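Local coordinates for protein CRISPR-associated endonuclease Cas9 (Campylobacter jejuni subsp. jejuni serotype O:2, PDB 5X2H) that cuts DNA as an RNA-guided CRISPR endonuclease, using two nuclease domains, one for each strand of the target, in bacterial defence against mobile genetic elements, at residues D680-V684 against S738-D742; L744-T749 against L808-Y814; V768-S773 against I799-I805. All coordinates share one frame. Residues are numbered along the deposited sequence.

Interaction 1: D680-V684 against S738-D742. With nucleotides of chain D.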
# COMPACT_ATOMS: atom_id res chain seq x y z
N ASP A 680 18.25 6.71 1.14
CA ASP A 680 18.38 7.40 -0.13
C ASP A 680 19.02 8.78 0.04
O ASP A 680 18.74 9.49 1.01
CB ASP A 680 17.00 7.56 -0.79
CG ASP A 680 16.48 6.25 -1.36
OD1 ASP A 680 17.22 5.25 -1.31
OD2 ASP A 680 15.34 6.24 -1.86
N MET A 681 19.89 9.13 -0.90
CA MET A 681 20.43 10.49 -1.01
C MET A 681 19.51 11.25 -1.97
O MET A 681 19.76 11.33 -3.17
CB MET A 681 21.87 10.46 -1.51
CG MET A 681 22.54 11.82 -1.56
SD MET A 681 24.01 11.86 -2.60
CE MET A 681 24.87 10.39 -2.04
N PHE A 682 18.43 11.80 -1.43
CA PHE A 682 17.42 12.41 -2.29
C PHE A 682 17.86 13.75 -2.86
O PHE A 682 17.23 14.23 -3.81
CB PHE A 682 16.10 12.58 -1.53
CG PHE A 682 16.10 13.70 -0.51
CD1 PHE A 682 16.56 13.48 0.78
CD2 PHE A 682 15.60 14.95 -0.82
CE1 PHE A 682 16.54 14.50 1.73
CE2 PHE A 682 15.58 15.97 0.12
CZ PHE A 682 16.06 15.74 1.39
N ARG A 683 18.92 14.35 -2.33
CA ARG A 683 19.32 15.69 -2.74
C ARG A 683 20.82 15.85 -2.58
O ARG A 683 21.43 15.25 -1.68
CB ARG A 683 18.56 16.74 -1.92
CG ARG A 683 18.94 18.19 -2.18
CD ARG A 683 18.06 19.12 -1.35
NE ARG A 683 18.81 20.26 -0.82
CZ ARG A 683 18.31 21.13 0.05
NH1 ARG A 683 17.06 21.00 0.49
NH2 ARG A 683 19.06 22.13 0.48
N VAL A 684 21.42 16.64 -3.46
CA VAL A 684 22.82 17.04 -3.34
C VAL A 684 22.91 18.52 -3.67
O VAL A 684 22.34 18.98 -4.66
CB VAL A 684 23.75 16.20 -4.24
CG1 VAL A 684 23.30 16.26 -5.69
CG2 VAL A 684 25.19 16.68 -4.11
N SER A 738 20.46 23.00 -6.05
CA SER A 738 20.23 21.69 -5.46
C SER A 738 19.80 20.73 -6.56
O SER A 738 18.96 21.06 -7.39
CB SER A 738 19.16 21.76 -4.37
OG SER A 738 19.56 22.62 -3.32
N LEU A 739 20.39 19.53 -6.55
CA LEU A 739 20.05 18.50 -7.52
C LEU A 739 19.29 17.37 -6.84
O LEU A 739 19.64 16.96 -5.73
CB LEU A 739 21.31 17.94 -8.20
CG LEU A 739 22.15 18.94 -9.00
CD1 LEU A 739 23.30 18.22 -9.68
CD2 LEU A 739 21.28 19.68 -10.01
N TYR A 740 18.26 16.89 -7.51
CA TYR A 740 17.50 15.72 -7.11
C TYR A 740 17.59 14.70 -8.24
O TYR A 740 18.01 15.03 -9.36
CB TYR A 740 16.04 16.06 -6.81
CG TYR A 740 15.86 17.25 -5.89
CD1 TYR A 740 15.92 18.55 -6.37
CD2 TYR A 740 15.61 17.07 -4.53
CE1 TYR A 740 15.76 19.64 -5.53
CE2 TYR A 740 15.44 18.15 -3.68
CZ TYR A 740 15.52 19.44 -4.19
OH TYR A 740 15.35 20.52 -3.35
N LYS A 741 17.19 13.47 -7.95
CA LYS A 741 17.17 12.44 -8.98
C LYS A 741 16.33 12.91 -10.16
O LYS A 741 15.20 13.39 -9.99
CB LYS A 741 16.62 11.13 -8.41
CG LYS A 741 17.60 10.44 -7.47
CD LYS A 741 17.06 9.10 -6.98
CE LYS A 741 18.10 8.37 -6.14
NZ LYS A 741 18.59 9.21 -5.00
N ASP A 742 16.90 12.78 -11.36
CA ASP A 742 16.30 13.19 -12.63
C ASP A 742 16.21 14.70 -12.80
O ASP A 742 15.42 15.18 -13.61
CB ASP A 742 14.93 12.55 -12.85
CG ASP A 742 15.03 11.07 -13.18
OD1 ASP A 742 16.06 10.66 -13.75
OD2 ASP A 742 14.08 10.32 -12.86
P DA D 3 21.44 6.98 -3.80
OP1 DA D 3 20.17 7.63 -3.42
OP2 DA D 3 22.27 7.56 -4.88
O5' DA D 3 22.36 6.80 -2.51
C5' DA D 3 21.88 6.05 -1.39
C4' DA D 3 22.98 5.21 -0.77
O4' DA D 3 23.17 3.99 -1.54
C3' DA D 3 24.35 5.88 -0.69
O3' DA D 3 24.93 5.66 0.58
C2' DA D 3 25.15 5.20 -1.81
C1' DA D 3 24.53 3.81 -1.85
N9 DA D 3 24.64 3.16 -3.15
C8 DA D 3 24.22 3.65 -4.36
N7 DA D 3 24.43 2.84 -5.37
C5 DA D 3 25.03 1.73 -4.78
C6 DA D 3 25.51 0.52 -5.32
N6 DA D 3 25.45 0.21 -6.61
N1 DA D 3 26.05 -0.37 -4.46
C2 DA D 3 26.11 -0.06 -3.16
N3 DA D 3 25.69 1.05 -2.54
C4 DA D 3 25.16 1.91 -3.42
P DG D 2 16.04 4.84 -6.86
OP1 DG D 2 15.17 5.61 -5.94
OP2 DG D 2 16.18 5.25 -8.27
O5' DG D 2 17.50 4.76 -6.21
C5' DG D 2 17.63 4.47 -4.83
C4' DG D 2 19.08 4.21 -4.47
O4' DG D 2 19.47 2.86 -4.86
C3' DG D 2 20.11 5.14 -5.13
O3' DG D 2 21.09 5.46 -4.18
C2' DG D 2 20.71 4.24 -6.20
C1' DG D 2 20.76 2.96 -5.40
N9 DG D 2 21.09 1.76 -6.16
C8 DG D 2 20.92 1.54 -7.51
N7 DG D 2 21.33 0.36 -7.89
C5 DG D 2 21.81 -0.23 -6.72
C6 DG D 2 22.38 -1.51 -6.51
O6 DG D 2 22.59 -2.41 -7.33
N1 DG D 2 22.72 -1.70 -5.17
C2 DG D 2 22.54 -0.78 -4.17
N2 DG D 2 22.93 -1.14 -2.94
N3 DG D 2 22.01 0.42 -4.36
C4 DG D 2 21.67 0.62 -5.65
O HOH W 1 16.08 12.65 -5.42
O HOH W 2 14.63 19.95 -1.07
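The strongest contacts here are made to DNA. Lys-741 NZ donates a hydrogen bond to OP1 of nucleotide DA3 of chain D at 2.7 Å. Met-681 N donates to the same OP1 at 2.9 Å, so both segments hold one phosphate oxygen. Lys-741 takes chi1 m, runs extended through chi2 and chi3 (both t) and bends at chi4 (p). Lys-741 NZ also lies 3.0 Å from Met-681 O, too poorly angled to hydrogen-bond.

The segments are joined directly by an antiparallel hydrogen-bonded pair in a three-stranded sheet, where strand 683-689 runs between strands 733-740 and 695-700. Val-684 N donates to Leu-739 O at 2.9 Å, and Leu-739 N returns a bond to Val-684 O at 2.8 Å. Beyond this pair the backbones part, and a water sits between Phe-682 O (2.5 Å) and Lys-741 N (2.9 Å). Phe-682 and Arg-683 form a classic beta bulge, both facing Ile-700 of strand 695-700. A second water links Arg-683 NH1 (3.1 Å) with Tyr-740 OH (2.5 Å). The Arg-683 guanidinium also forms a salt bridge with Asp-685, which accepts a hydrogen bond from Ser-738 as well.

Packing follows on both faces. Val-684 CG1 lies 3.6 Å from Leu-739 CB, and Tyr-760 covers that side. On the other side Arg-683 CD is 3.6 Å from Tyr-740 CE2, and Phe-682 CD2 is 4.3 Å from Tyr-740 CD2.

A main-chain amide and a lysine ammonium thus share a backbone phosphate. Neither of these two bonds involves a base, so they hold the DNA chain without reading its sequence.

Interaction 2: L744-T749 against L808-Y814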
# COMPACT_ATOMS: atom_id res chain seq x y z
N LEU A 744 17.51 18.04 -14.47
CA LEU A 744 18.13 18.31 -15.76
C LEU A 744 19.31 19.26 -15.58
O LEU A 744 19.15 20.36 -15.03
CB LEU A 744 17.13 18.91 -16.74
CG LEU A 744 17.72 19.21 -18.11
CD1 LEU A 744 18.13 17.91 -18.79
CD2 LEU A 744 16.74 19.99 -18.98
N ILE A 745 20.48 18.85 -16.06
CA ILE A 745 21.69 19.65 -15.94
C ILE A 745 22.39 19.73 -17.29
O ILE A 745 22.23 18.87 -18.15
CB ILE A 745 22.64 19.11 -14.86
CG1 ILE A 745 23.17 17.73 -15.26
CG2 ILE A 745 21.94 19.06 -13.50
CD1 ILE A 745 24.13 17.11 -14.25
N LEU A 746 23.18 20.78 -17.45
CA LEU A 746 24.04 20.99 -18.61
C LEU A 746 25.48 20.94 -18.14
O LEU A 746 25.89 21.76 -17.31
CB LEU A 746 23.73 22.33 -19.28
CG LEU A 746 24.58 22.70 -20.50
CD1 LEU A 746 24.04 22.02 -21.75
CD2 LEU A 746 24.63 24.21 -20.67
N ILE A 747 26.24 19.97 -18.65
CA ILE A 747 27.61 19.76 -18.20
C ILE A 747 28.56 19.70 -19.38
O ILE A 747 28.17 19.38 -20.51
CB ILE A 747 27.76 18.49 -17.33
CG1 ILE A 747 27.37 17.25 -18.13
CG2 ILE A 747 26.95 18.60 -16.07
CD1 ILE A 747 27.64 15.96 -17.39
N GLN A 748 29.82 20.00 -19.11
CA GLN A 748 30.88 19.91 -20.10
C GLN A 748 32.20 19.67 -19.39
O GLN A 748 32.55 20.42 -18.47
CB GLN A 748 30.96 21.18 -20.96
CG GLN A 748 32.01 21.13 -22.06
CD GLN A 748 32.12 22.44 -22.82
OE1 GLN A 748 31.48 23.43 -22.47
NE2 GLN A 748 32.93 22.44 -23.87
N THR A 749 32.92 18.64 -19.79
CA THR A 749 34.27 18.42 -19.31
C THR A 749 35.27 19.14 -20.21
O THR A 749 34.93 19.64 -21.28
CB THR A 749 34.60 16.92 -19.25
OG1 THR A 749 34.90 16.46 -20.57
CG2 THR A 749 33.42 16.15 -18.71
N LEU A 808 34.71 20.41 -13.66
CA LEU A 808 33.80 20.58 -14.78
C LEU A 808 33.89 21.99 -15.34
O LEU A 808 33.94 22.97 -14.59
CB LEU A 808 32.36 20.28 -14.34
CG LEU A 808 31.95 18.81 -14.21
CD1 LEU A 808 30.52 18.69 -13.68
CD2 LEU A 808 32.09 18.11 -15.54
N LYS A 809 33.94 22.09 -16.67
CA LYS A 809 34.00 23.40 -17.30
C LYS A 809 32.64 24.09 -17.28
O LYS A 809 32.56 25.31 -17.11
CB LYS A 809 34.53 23.25 -18.73
CG LYS A 809 34.55 24.55 -19.52
CD LYS A 809 35.15 24.34 -20.90
CE LYS A 809 35.09 25.61 -21.73
NZ LYS A 809 35.76 25.45 -23.05
N VAL A 810 31.57 23.32 -17.45
CA VAL A 810 30.20 23.83 -17.38
C VAL A 810 29.40 22.92 -16.45
O VAL A 810 29.49 21.69 -16.56
CB VAL A 810 29.54 23.90 -18.77
CG1 VAL A 810 28.05 24.21 -18.65
CG2 VAL A 810 30.24 24.93 -19.64
N PHE A 811 28.63 23.52 -15.54
CA PHE A 811 27.81 22.76 -14.60
C PHE A 811 26.64 23.67 -14.21
O PHE A 811 26.74 24.46 -13.27
CB PHE A 811 28.62 22.33 -13.38
CG PHE A 811 27.98 21.24 -12.57
CD1 PHE A 811 26.81 20.63 -13.00
CD2 PHE A 811 28.54 20.82 -11.37
CE1 PHE A 811 26.21 19.63 -12.25
CE2 PHE A 811 27.95 19.82 -10.62
CZ PHE A 811 26.78 19.22 -11.06
N GLU A 812 25.54 23.55 -14.96
CA GLU A 812 24.39 24.43 -14.83
C GLU A 812 23.12 23.61 -14.69
O GLU A 812 23.01 22.52 -15.25
CB GLU A 812 24.27 25.37 -16.04
CG GLU A 812 25.54 26.13 -16.39
CD GLU A 812 25.62 27.48 -15.71
OE1 GLU A 812 24.57 27.99 -15.25
OE2 GLU A 812 26.73 28.05 -15.65
N LYS A 813 22.16 24.15 -13.95
CA LYS A 813 20.89 23.48 -13.72
C LYS A 813 19.82 24.03 -14.66
O LYS A 813 19.75 25.24 -14.90
CB LYS A 813 20.43 23.64 -12.26
CG LYS A 813 19.12 22.91 -11.94
CD LYS A 813 18.66 23.17 -10.51
CE LYS A 813 17.44 22.32 -10.17
NZ LYS A 813 16.96 22.53 -8.77
N TYR A 814 19.00 23.13 -15.20
CA TYR A 814 17.88 23.48 -16.05
C TYR A 814 16.61 22.82 -15.52
O TYR A 814 16.65 22.02 -14.57
CB TYR A 814 18.12 23.08 -17.51
CG TYR A 814 19.03 24.02 -18.26
CD1 TYR A 814 20.38 24.11 -17.97
CD2 TYR A 814 18.53 24.82 -19.28
CE1 TYR A 814 21.21 24.98 -18.66
CE2 TYR A 814 19.35 25.69 -19.98
CZ TYR A 814 20.68 25.77 -19.66
OH TYR A 814 21.50 26.63 -20.36
O HOH W 3 15.66 20.09 -13.09
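This is an antiparallel strand pair with a classic beta bulge, in the six-stranded sheet of the PAM-interacting C-terminal domain, between strands 756-764 and 822-824. The strand axes run at 175°, 4.5 Å apart at closest approach. At Leu-744, the carbonyl O accepts from Tyr-814 N at 2.8 Å, and a water joins Leu-744 N to Tyr-814 O. Ile-745 turns to the other face, where its CD1 lies 3.8 Å from Phe-811 CE1. Leu-746 pairs with Glu-812 through two bonds: Leu-746 N to Glu-812 O at 2.8 Å and Glu-812 N to Leu-746 O at 3.0 Å. Its CB packs on Tyr-814 CE1 at 3.7 Å. Ile-747 puts CG2 3.7 Å from Phe-811 CD1, on the face where Phe-811 also meets Phe-695 and Phe-737 edge-to-face. Gln-748 N donates to Val-810 O at 3.1 Å. The bulge follows: Gln-748 O accepts from both Lys-809 N at 2.8 Å and Val-810 N at 3.2 Å.

Interaction 3: V768-S773 against I799-I805. With nucleotides of chain C.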
# COMPACT_ATOMS: atom_id res chain seq x y z
N VAL A 768 33.21 11.27 -5.45
CA VAL A 768 32.83 12.67 -5.68
C VAL A 768 32.50 12.86 -7.16
O VAL A 768 33.00 13.78 -7.81
CB VAL A 768 33.94 13.63 -5.22
CG1 VAL A 768 33.39 15.05 -5.04
CG2 VAL A 768 34.57 13.14 -3.92
N SER A 769 31.67 11.98 -7.71
CA SER A 769 31.41 11.95 -9.14
C SER A 769 29.92 11.78 -9.39
O SER A 769 29.14 11.48 -8.49
CB SER A 769 32.19 10.82 -9.82
OG SER A 769 31.84 9.56 -9.26
N LEU A 770 29.53 11.97 -10.65
CA LEU A 770 28.14 11.92 -11.07
C LEU A 770 27.87 10.70 -11.93
O LEU A 770 28.76 10.19 -12.63
CB LEU A 770 27.75 13.17 -11.86
CG LEU A 770 27.82 14.54 -11.19
CD1 LEU A 770 27.49 15.63 -12.21
CD2 LEU A 770 26.89 14.63 -9.99
N ILE A 771 26.63 10.24 -11.88
CA ILE A 771 26.06 9.33 -12.86
C ILE A 771 24.99 10.11 -13.61
O ILE A 771 24.09 10.69 -12.99
CB ILE A 771 25.47 8.07 -12.21
CG1 ILE A 771 26.58 7.21 -11.59
CG2 ILE A 771 24.64 7.28 -13.21
CD1 ILE A 771 26.05 6.03 -10.76
N VAL A 772 25.11 10.16 -14.94
CA VAL A 772 24.17 10.89 -15.78
C VAL A 772 23.73 10.00 -16.93
O VAL A 772 24.37 9.00 -17.25
CB VAL A 772 24.77 12.21 -16.32
CG1 VAL A 772 25.30 13.08 -15.18
CG2 VAL A 772 25.85 11.93 -17.34
N SER A 773 22.61 10.37 -17.55
CA SER A 773 22.03 9.57 -18.62
C SER A 773 21.47 10.48 -19.70
O SER A 773 21.19 11.66 -19.47
CB SER A 773 20.93 8.64 -18.08
OG SER A 773 19.92 9.39 -17.43
N ILE A 799 24.35 5.68 -20.45
CA ILE A 799 24.59 6.19 -19.10
C ILE A 799 26.09 6.40 -18.92
O ILE A 799 26.89 5.54 -19.31
CB ILE A 799 24.04 5.23 -18.03
CG1 ILE A 799 22.53 5.01 -18.21
CG2 ILE A 799 24.33 5.76 -16.64
CD1 ILE A 799 21.94 3.96 -17.27
N ALA A 800 26.46 7.53 -18.35
CA ALA A 800 27.85 7.85 -18.05
C ALA A 800 28.02 7.90 -16.54
O ALA A 800 27.36 8.69 -15.86
CB ALA A 800 28.25 9.18 -18.69
N LYS A 801 28.91 7.05 -16.02
CA LYS A 801 29.14 6.93 -14.59
C LYS A 801 30.51 7.47 -14.22
O LYS A 801 31.44 7.46 -15.04
CB LYS A 801 29.02 5.47 -14.13
CG LYS A 801 27.83 4.73 -14.70
CD LYS A 801 27.73 3.33 -14.13
CE LYS A 801 26.49 2.61 -14.63
NZ LYS A 801 26.23 1.35 -13.88
N SER A 802 30.64 7.94 -12.98
CA SER A 802 31.91 8.37 -12.41
C SER A 802 32.49 9.57 -13.15
O SER A 802 33.67 9.60 -13.51
CB SER A 802 32.93 7.22 -12.39
OG SER A 802 32.50 6.15 -11.56
N ILE A 803 31.66 10.59 -13.37
CA ILE A 803 32.09 11.84 -13.97
C ILE A 803 32.42 12.82 -12.85
O ILE A 803 31.54 13.23 -12.09
CB ILE A 803 31.01 12.43 -14.89
CG1 ILE A 803 30.65 11.44 -15.99
CG2 ILE A 803 31.48 13.74 -15.51
CD1 ILE A 803 29.42 11.84 -16.72
N GLY A 804 33.70 13.20 -12.76
CA GLY A 804 34.12 14.12 -11.72
C GLY A 804 33.47 15.49 -11.87
O GLY A 804 33.31 16.00 -12.98
N ILE A 805 33.10 16.08 -10.73
CA ILE A 805 32.45 17.38 -10.73
C ILE A 805 33.42 18.53 -10.48
O ILE A 805 33.15 19.66 -10.91
CB ILE A 805 31.31 17.44 -9.69
CG1 ILE A 805 31.88 17.69 -8.29
CG2 ILE A 805 30.51 16.16 -9.69
CD1 ILE A 805 30.82 17.87 -7.24
P DT C 2 36.78 12.42 -15.55
OP1 DT C 2 36.83 12.65 -17.01
OP2 DT C 2 35.60 12.84 -14.77
O5' DT C 2 37.02 10.86 -15.28
C5' DT C 2 36.05 9.92 -15.71
C4' DT C 2 36.73 8.61 -16.07
O4' DT C 2 37.54 8.16 -14.96
C3' DT C 2 35.78 7.46 -16.37
O3' DT C 2 36.40 6.57 -17.28
C2' DT C 2 35.60 6.83 -15.00
C1' DT C 2 37.00 6.96 -14.43
N1 DT C 2 37.05 7.06 -12.94
C2 DT C 2 37.39 5.95 -12.20
O2 DT C 2 37.66 4.87 -12.70
N3 DT C 2 37.41 6.15 -10.85
C4 DT C 2 37.13 7.32 -10.17
O4 DT C 2 37.18 7.40 -8.95
C5 DT C 2 36.77 8.45 -11.01
C7 DT C 2 36.44 9.77 -10.39
C6 DT C 2 36.75 8.26 -12.34
P DG C 3 35.58 5.31 -17.85
OP1 DG C 3 36.25 4.91 -19.11
OP2 DG C 3 34.14 5.65 -17.84
O5' DG C 3 35.80 4.18 -16.75
C5' DG C 3 37.05 3.54 -16.64
C4' DG C 3 36.91 2.20 -15.94
O4' DG C 3 36.85 2.40 -14.50
C3' DG C 3 35.65 1.41 -16.31
O3' DG C 3 35.98 0.04 -16.46
C2' DG C 3 34.73 1.65 -15.11
C1' DG C 3 35.73 1.74 -13.97
N9 DG C 3 35.25 2.50 -12.82
C8 DG C 3 34.62 3.72 -12.84
N7 DG C 3 34.33 4.17 -11.65
C5 DG C 3 34.80 3.18 -10.79
C6 DG C 3 34.77 3.12 -9.38
O6 DG C 3 34.30 3.94 -8.58
N1 DG C 3 35.36 1.94 -8.91
C2 DG C 3 35.91 0.96 -9.71
N2 DG C 3 36.43 -0.10 -9.07
N3 DG C 3 35.94 1.02 -11.03
C4 DG C 3 35.37 2.15 -11.50
O HOH W 4 29.42 8.35 -9.96
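Two antiparallel strands at the edge of the C-terminal domain sheet meet here, and a G1 beta bulge shapes the contact. Ser-802 and Ile-803 both face Leu-770. Ser-802 has the left-handed backbone (phi/psi 64/48) of the first bulge position. Its CA-to-CB bond points away from the other strand, and with chi1 m its OG donates to N7 of DG3 of chain C at 2.7 Å. Ser-769 has the p rotamer instead. Its OG bonds Thr-767 and lies 2.8 Å from a water.

Paired bonds frame the bulge. Leu-770 N donates to Ile-803 O at 2.8 Å, and Ile-803 N to Leu-770 O at 3.0 Å. Further along, Val-772 N reaches Ala-800 O and Ala-800 N reaches Val-772 O, both at 2.8 Å.

Val-772 is m, and its CG2 touches Ile-803 CD1 at 3.6 Å and Ala-800 CB at 3.9 Å. Leu-770 (m, t) brings CG to 3.5 Å from Ile-805 CG2; Ile-805 takes chi1 p. Ile-771 (m, t) sets its CG2 3.8 Å from Ile-799 CG2, while the end of Lys-801 leads away.

Gly-804 N also donates to OP2 of DT2 of chain C at 2.8 Å. One strand therefore contacts both a base and a phosphate. N7 lies on the major-groove edge and is an acceptor in both purines, so the bond from Ser-802 suits purine reading, consistent with PAM recognition.

Overall arrangement
Interaction 1 comes first along the chain. Strand 744-748 of interaction 2 follows directly on strand 733-740. Both segments of interaction 3 fall in sequence between the two of interaction 2. Interaction 1 belongs to a three-stranded sheet, while interactions 2 and 3 share a six-stranded one, with strand 756-764 between strands 744-748 and 769-773. The centres of interactions 1 and 2 lie about 16 Å apart. For interactions 1 and 3 this is about 14 Å, and for interactions 2 and 3 about 12 Å. Phe-811 packs on both Leu-739 and Leu-770, so interaction 2 touches the other two. Interactions 1 and 3 grip different DNA chains, D and C, consistent with a platform for the PAM duplex.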